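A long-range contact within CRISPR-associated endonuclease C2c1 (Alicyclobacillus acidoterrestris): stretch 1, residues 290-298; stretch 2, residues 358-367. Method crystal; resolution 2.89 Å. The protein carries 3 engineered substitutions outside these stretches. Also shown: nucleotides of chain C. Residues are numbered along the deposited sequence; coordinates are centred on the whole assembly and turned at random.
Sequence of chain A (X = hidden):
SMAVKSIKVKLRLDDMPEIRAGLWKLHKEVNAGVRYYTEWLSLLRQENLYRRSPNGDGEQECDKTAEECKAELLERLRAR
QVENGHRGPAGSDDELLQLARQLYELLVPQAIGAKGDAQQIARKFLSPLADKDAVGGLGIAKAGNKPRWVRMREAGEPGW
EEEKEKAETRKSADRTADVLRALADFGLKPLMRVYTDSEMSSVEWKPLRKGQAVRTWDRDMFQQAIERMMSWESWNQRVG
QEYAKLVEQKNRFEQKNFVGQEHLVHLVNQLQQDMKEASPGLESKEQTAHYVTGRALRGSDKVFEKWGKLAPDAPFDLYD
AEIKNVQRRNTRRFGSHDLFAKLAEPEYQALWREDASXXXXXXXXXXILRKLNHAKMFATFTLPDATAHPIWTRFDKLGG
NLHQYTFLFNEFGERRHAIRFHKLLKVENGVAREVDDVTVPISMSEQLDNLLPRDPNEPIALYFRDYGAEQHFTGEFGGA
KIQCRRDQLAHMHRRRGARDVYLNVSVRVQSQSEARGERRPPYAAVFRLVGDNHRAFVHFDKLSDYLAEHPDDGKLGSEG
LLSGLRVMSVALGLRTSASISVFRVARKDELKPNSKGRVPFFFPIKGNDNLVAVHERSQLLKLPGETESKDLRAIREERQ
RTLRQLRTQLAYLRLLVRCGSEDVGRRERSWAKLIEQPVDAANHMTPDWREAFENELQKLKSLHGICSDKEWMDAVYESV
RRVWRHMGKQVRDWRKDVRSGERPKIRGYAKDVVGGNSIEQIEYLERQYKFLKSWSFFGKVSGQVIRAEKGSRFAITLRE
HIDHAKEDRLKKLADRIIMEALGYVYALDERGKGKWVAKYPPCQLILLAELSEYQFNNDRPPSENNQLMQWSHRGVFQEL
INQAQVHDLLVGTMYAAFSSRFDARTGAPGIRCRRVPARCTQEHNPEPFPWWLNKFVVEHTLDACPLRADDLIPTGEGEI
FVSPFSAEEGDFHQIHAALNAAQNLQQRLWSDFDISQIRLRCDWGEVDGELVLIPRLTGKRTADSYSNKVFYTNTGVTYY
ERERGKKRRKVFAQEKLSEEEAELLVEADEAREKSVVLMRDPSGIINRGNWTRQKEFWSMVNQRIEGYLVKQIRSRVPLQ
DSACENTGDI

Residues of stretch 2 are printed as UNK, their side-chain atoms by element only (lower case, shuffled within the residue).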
# COMPACT_ATOMS: atom_id res chain seq x y z
N HIS A 290 9.83 10.44 25.29
CA HIS A 290 8.78 10.47 26.31
C HIS A 290 7.77 11.58 26.09
O HIS A 290 6.97 11.86 26.99
CB HIS A 290 9.37 10.57 27.72
CG HIS A 290 10.14 9.36 28.14
ND1 HIS A 290 11.52 9.31 28.12
CD2 HIS A 290 9.73 8.15 28.58
CE1 HIS A 290 11.93 8.13 28.54
NE2 HIS A 290 10.86 7.40 28.82
N TYR A 291 7.78 12.23 24.93
CA TYR A 291 6.80 13.26 24.65
C TYR A 291 5.41 12.66 24.55
O TYR A 291 5.23 11.50 24.17
CB TYR A 291 7.15 14.00 23.35
CG TYR A 291 8.16 15.11 23.53
CD1 TYR A 291 8.06 16.28 22.79
CD2 TYR A 291 9.21 15.00 24.43
CE1 TYR A 291 8.98 17.31 22.95
CE2 TYR A 291 10.13 16.02 24.59
CZ TYR A 291 10.01 17.17 23.85
OH TYR A 291 10.92 18.19 24.00
N VAL A 292 4.41 13.46 24.90
CA VAL A 292 3.03 12.99 24.91
C VAL A 292 2.55 12.86 23.47
O VAL A 292 2.37 13.86 22.77
CB VAL A 292 2.12 13.92 25.72
CG1 VAL A 292 0.67 13.50 25.56
CG2 VAL A 292 2.52 13.90 27.18
N THR A 293 2.31 11.62 23.03
CA THR A 293 1.81 11.35 21.69
C THR A 293 0.36 10.89 21.75
O THR A 293 -0.17 10.56 22.82
CB THR A 293 2.67 10.28 20.99
OG1 THR A 293 2.47 9.01 21.63
CG2 THR A 293 4.13 10.65 21.06
N GLY A 294 -0.29 10.89 20.59
CA GLY A 294 -1.68 10.46 20.51
C GLY A 294 -1.87 8.99 20.82
O GLY A 294 -2.93 8.58 21.32
N ARG A 295 -0.86 8.17 20.54
CA ARG A 295 -0.94 6.74 20.83
C ARG A 295 -1.08 6.48 22.32
O ARG A 295 -1.88 5.63 22.74
CB ARG A 295 0.28 6.03 20.26
CG ARG A 295 0.61 4.70 20.89
CD ARG A 295 1.63 3.95 20.05
NE ARG A 295 1.04 3.48 18.80
CZ ARG A 295 1.58 2.53 18.04
NH1 ARG A 295 2.71 1.96 18.39
NH2 ARG A 295 0.97 2.16 16.92
N ALA A 296 -0.32 7.20 23.15
CA ALA A 296 -0.41 7.01 24.59
C ALA A 296 -1.72 7.54 25.14
O ALA A 296 -2.22 7.02 26.15
CB ALA A 296 0.78 7.68 25.28
N LEU A 297 -2.30 8.55 24.50
CA LEU A 297 -3.58 9.12 24.91
C LEU A 297 -4.77 8.40 24.29
O LEU A 297 -5.87 8.96 24.27
CB LEU A 297 -3.63 10.61 24.57
CG LEU A 297 -2.77 11.55 25.40
CD1 LEU A 297 -2.81 12.95 24.82
CD2 LEU A 297 -3.24 11.55 26.84
N ARG A 298 -4.58 7.19 23.77
CA ARG A 298 -5.68 6.49 23.12
C ARG A 298 -6.78 6.20 24.14
O ARG A 298 -6.52 5.64 25.21
CB ARG A 298 -5.19 5.19 22.47
CG ARG A 298 -6.19 4.62 21.47
CD ARG A 298 -5.73 3.30 20.87
NE ARG A 298 -4.49 3.44 20.12
CZ ARG A 298 -3.33 2.93 20.51
NH1 ARG A 298 -2.24 3.11 19.77
NH2 ARG A 298 -3.25 2.24 21.63
N UNK A 358 -6.91 19.63 25.31
CA UNK A 358 -5.60 20.25 25.16
C UNK A 358 -4.52 19.20 24.91
O UNK A 358 -3.61 19.42 24.10
c UNK A 358 -1.10 22.01 26.73
c UNK A 358 -2.97 20.65 27.34
c UNK A 358 -1.63 20.95 27.45
c UNK A 358 -5.26 21.07 26.39
c UNK A 358 -3.26 22.45 25.80
c UNK A 358 -3.80 21.40 26.51
c UNK A 358 -1.92 22.75 25.90
N UNK A 359 -4.59 18.07 25.61
CA UNK A 359 -3.53 17.07 25.50
C UNK A 359 -3.49 16.43 24.11
O UNK A 359 -2.41 16.13 23.60
c UNK A 359 -1.67 16.58 27.96
c UNK A 359 -3.70 15.61 29.09
c UNK A 359 -3.20 16.50 27.96
c UNK A 359 -3.68 16.01 26.59
N UNK A 360 -4.65 16.22 23.48
CA UNK A 360 -4.65 15.71 22.11
C UNK A 360 -4.16 16.77 21.13
O UNK A 360 -3.46 16.44 20.16
c UNK A 360 -6.04 15.22 21.71
c UNK A 360 -6.53 14.14 22.67
o UNK A 360 -6.96 16.31 21.71
N UNK A 361 -4.52 18.03 21.36
CA UNK A 361 -3.96 19.12 20.55
C UNK A 361 -2.45 19.15 20.65
O UNK A 361 -1.74 19.23 19.63
n UNK A 361 -7.74 22.32 21.39
c UNK A 361 -6.35 22.16 20.98
n UNK A 361 -7.41 24.42 22.26
c UNK A 361 -8.22 23.40 22.00
c UNK A 361 -6.00 20.73 20.60
c UNK A 361 -4.55 20.46 20.98
n UNK A 361 -9.50 23.46 22.34
N UNK A 362 -1.92 19.11 21.88
CA UNK A 362 -0.47 19.16 22.06
C UNK A 362 0.21 17.91 21.52
O UNK A 362 1.40 17.97 21.19
c UNK A 362 1.32 19.74 23.75
c UNK A 362 1.77 21.03 23.50
c UNK A 362 4.00 20.43 24.13
c UNK A 362 2.25 18.80 24.20
c UNK A 362 -0.13 19.36 23.54
c UNK A 362 3.58 19.14 24.39
o UNK A 362 5.32 20.77 24.32
c UNK A 362 3.10 21.38 23.69
N UNK A 363 -0.51 16.79 21.40
CA UNK A 363 0.07 15.59 20.82
C UNK A 363 0.28 15.75 19.32
O UNK A 363 1.24 15.21 18.76
c UNK A 363 -0.80 14.38 21.12
N UNK A 364 -0.61 16.48 18.64
CA UNK A 364 -0.40 16.80 17.23
C UNK A 364 0.83 17.68 17.07
O UNK A 364 1.61 17.52 16.12
c UNK A 364 -1.66 17.48 16.65
c UNK A 364 -2.82 16.49 16.62
c UNK A 364 -1.37 18.01 15.25
N UNK A 365 1.04 18.62 18.00
CA UNK A 365 2.25 19.44 17.97
C UNK A 365 3.49 18.58 18.16
O UNK A 365 4.51 18.80 17.50
c UNK A 365 2.17 20.52 19.04
o UNK A 365 6.76 23.83 19.49
c UNK A 365 3.40 21.40 19.15
c UNK A 365 4.19 21.38 20.29
c UNK A 365 5.64 23.03 19.37
c UNK A 365 5.30 22.19 20.40
c UNK A 365 4.87 23.08 18.22
c UNK A 365 3.75 22.27 18.12
N UNK A 366 3.42 17.58 19.04
CA UNK A 366 4.56 16.70 19.25
C UNK A 366 4.84 15.87 18.01
O UNK A 366 6.01 15.64 17.66
c UNK A 366 4.50 16.54 21.78
c UNK A 366 4.32 15.80 20.47
n UNK A 366 3.76 16.12 22.80
o UNK A 366 5.30 17.46 21.88
N UNK A 367 3.79 15.39 17.33
CA UNK A 367 4.01 14.65 16.09
C UNK A 367 4.70 15.51 15.05
O UNK A 367 5.59 15.04 14.33
c UNK A 367 2.68 14.11 15.56
o UNK A 367 1.80 15.17 15.23
P DT C 4 -0.09 0.57 22.02
OP1 DT C 4 -0.44 1.52 20.94
OP2 DT C 4 0.72 -0.63 21.70
O5' DT C 4 0.63 1.36 23.21
C5' DT C 4 -0.01 2.48 23.80
C4' DT C 4 0.80 3.02 24.97
O4' DT C 4 0.82 2.04 26.03
C3' DT C 4 2.26 3.30 24.66
O3' DT C 4 2.40 4.61 24.11
C2' DT C 4 2.89 3.20 26.05
C1' DT C 4 2.06 2.10 26.71
N1 DT C 4 2.72 0.75 26.66
C2 DT C 4 3.69 0.44 27.57
O2 DT C 4 4.06 1.22 28.44
N3 DT C 4 4.23 -0.81 27.44
C4 DT C 4 3.90 -1.76 26.50
O4 DT C 4 4.45 -2.86 26.46
C5 DT C 4 2.87 -1.38 25.56
C7 DT C 4 2.43 -2.34 24.50
C6 DT C 4 2.33 -0.16 25.69
P DT C 6 8.84 7.15 23.53
OP1 DT C 6 9.04 8.57 23.14
OP2 DT C 6 8.28 6.19 22.56
O5' DT C 6 10.23 6.58 24.07
C5' DT C 6 10.97 7.30 25.04
C4' DT C 6 12.19 6.51 25.49
O4' DT C 6 11.76 5.36 26.24
C3' DT C 6 13.03 5.95 24.35
O3' DT C 6 13.99 6.92 23.93
C2' DT C 6 13.71 4.75 25.02
C1' DT C 6 12.66 4.28 26.02
N1 DT C 6 11.89 3.09 25.55
C2 DT C 6 12.25 1.85 26.00
O2 DT C 6 13.16 1.67 26.79
N3 DT C 6 11.50 0.82 25.51
C4 DT C 6 10.44 0.91 24.62
O4 DT C 6 9.83 -0.08 24.24
C5 DT C 6 10.12 2.24 24.18
C7 DT C 6 8.99 2.46 23.21
C6 DT C 6 10.85 3.26 24.66
P DT C 5 3.68 4.98 23.20
OP1 DT C 5 3.44 6.31 22.61
OP2 DT C 5 3.97 3.82 22.33
O5' DT C 5 4.86 5.14 24.26
C5' DT C 5 4.86 6.23 25.17
C4' DT C 5 6.09 6.17 26.06
O4' DT C 5 5.98 5.04 26.96
C3' DT C 5 7.38 5.93 25.31
O3' DT C 5 7.90 7.15 24.83
C2' DT C 5 8.27 5.34 26.40
C1' DT C 5 7.27 4.50 27.20
N1 DT C 5 7.27 3.06 26.83
C2 DT C 5 8.09 2.20 27.51
O2 DT C 5 8.84 2.55 28.41
N3 DT C 5 8.02 0.89 27.10
C4 DT C 5 7.21 0.38 26.10
O4 DT C 5 7.21 -0.81 25.80
C5 DT C 5 6.37 1.34 25.43
C7 DT C 5 5.46 0.90 24.32
C6 DT C 5 6.44 2.62 25.82

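Position 358 opens the helical stretch with one carbon leading to a ring of six carbons and no heteroatom; the ring does not reach stretch 1. This is Phe358. Position 359 carries four carbons, forked at the second. Its CB lies 3.6 Å from Leu297 CD1, and its backbone O is 3.4 Å from the same methyl. The fork at the second carbon is the pattern of leucine rather than isoleucine. This is Leu359.

At position 360 a single carbon bears one oxygen and one carbon, and the backbone N lies 4.0 Å from Leu297 CD1. Threonine fits: Thr360. Position 361 has three carbons, a nitrogen, and a carbon carrying two more nitrogens, a guanidinium that does not reach stretch 1; it is Arg361. Position 362 shows one carbon and a six-carbon ring bearing an oxygen. The side chain sets out sideways and its end comes nearer, but it stops short of contact with stretch 1. This is Tyr362.

Position 363 has a lone side-chain carbon pointing toward stretch 1. That CB sits 3.6 Å from Gly294 N and 3.7 Å from Thr293 C, so it packs directly on the opposing backbone. The residue is Ala363. Position 364, one carbon carrying two others, points away from the contact: Val364. Position 365 again has a six-carbon ring with an oxygen, does not reach stretch 1, and is Tyr365.

Position 366 has two carbons, the second carrying an oxygen and a nitrogen. The nitrogen lies 2.7 Å from Val292 O, where it can donate to the carbonyl; the oxygen lies 3.1 Å from Tyr291 CD1, at the ring edge. A short amide is asparagine: Asn366. Position 367 ends with one carbon and one oxygen, Ser367, whose OG donates to Val364 O at 2.5 Å within the helix.

The contact joins a largely irregular segment to one side of a helix. Its polar anchor is the bond from Asn366 ND2 to Val292 O, nearly straight at 163°; the same carbonyl receives a CA-H...O contact from Ala363 CA at 3.5 Å. The small side chain of Ala363 accompanies a close backbone approach, with its CA 4.7 Å from Thr293 CA. Beyond it, Leu297 lays CD1 over the helix turn begun by Leu359. Thr293 CB points away from the helix, and its OG1 makes a weak hydrogen bond to OP1 of DT5 at 3.0 Å, so the segment packs on the helix while also meeting the DNA backbone.

Stretch 2, residues 358-367: FLTRYAVYNS
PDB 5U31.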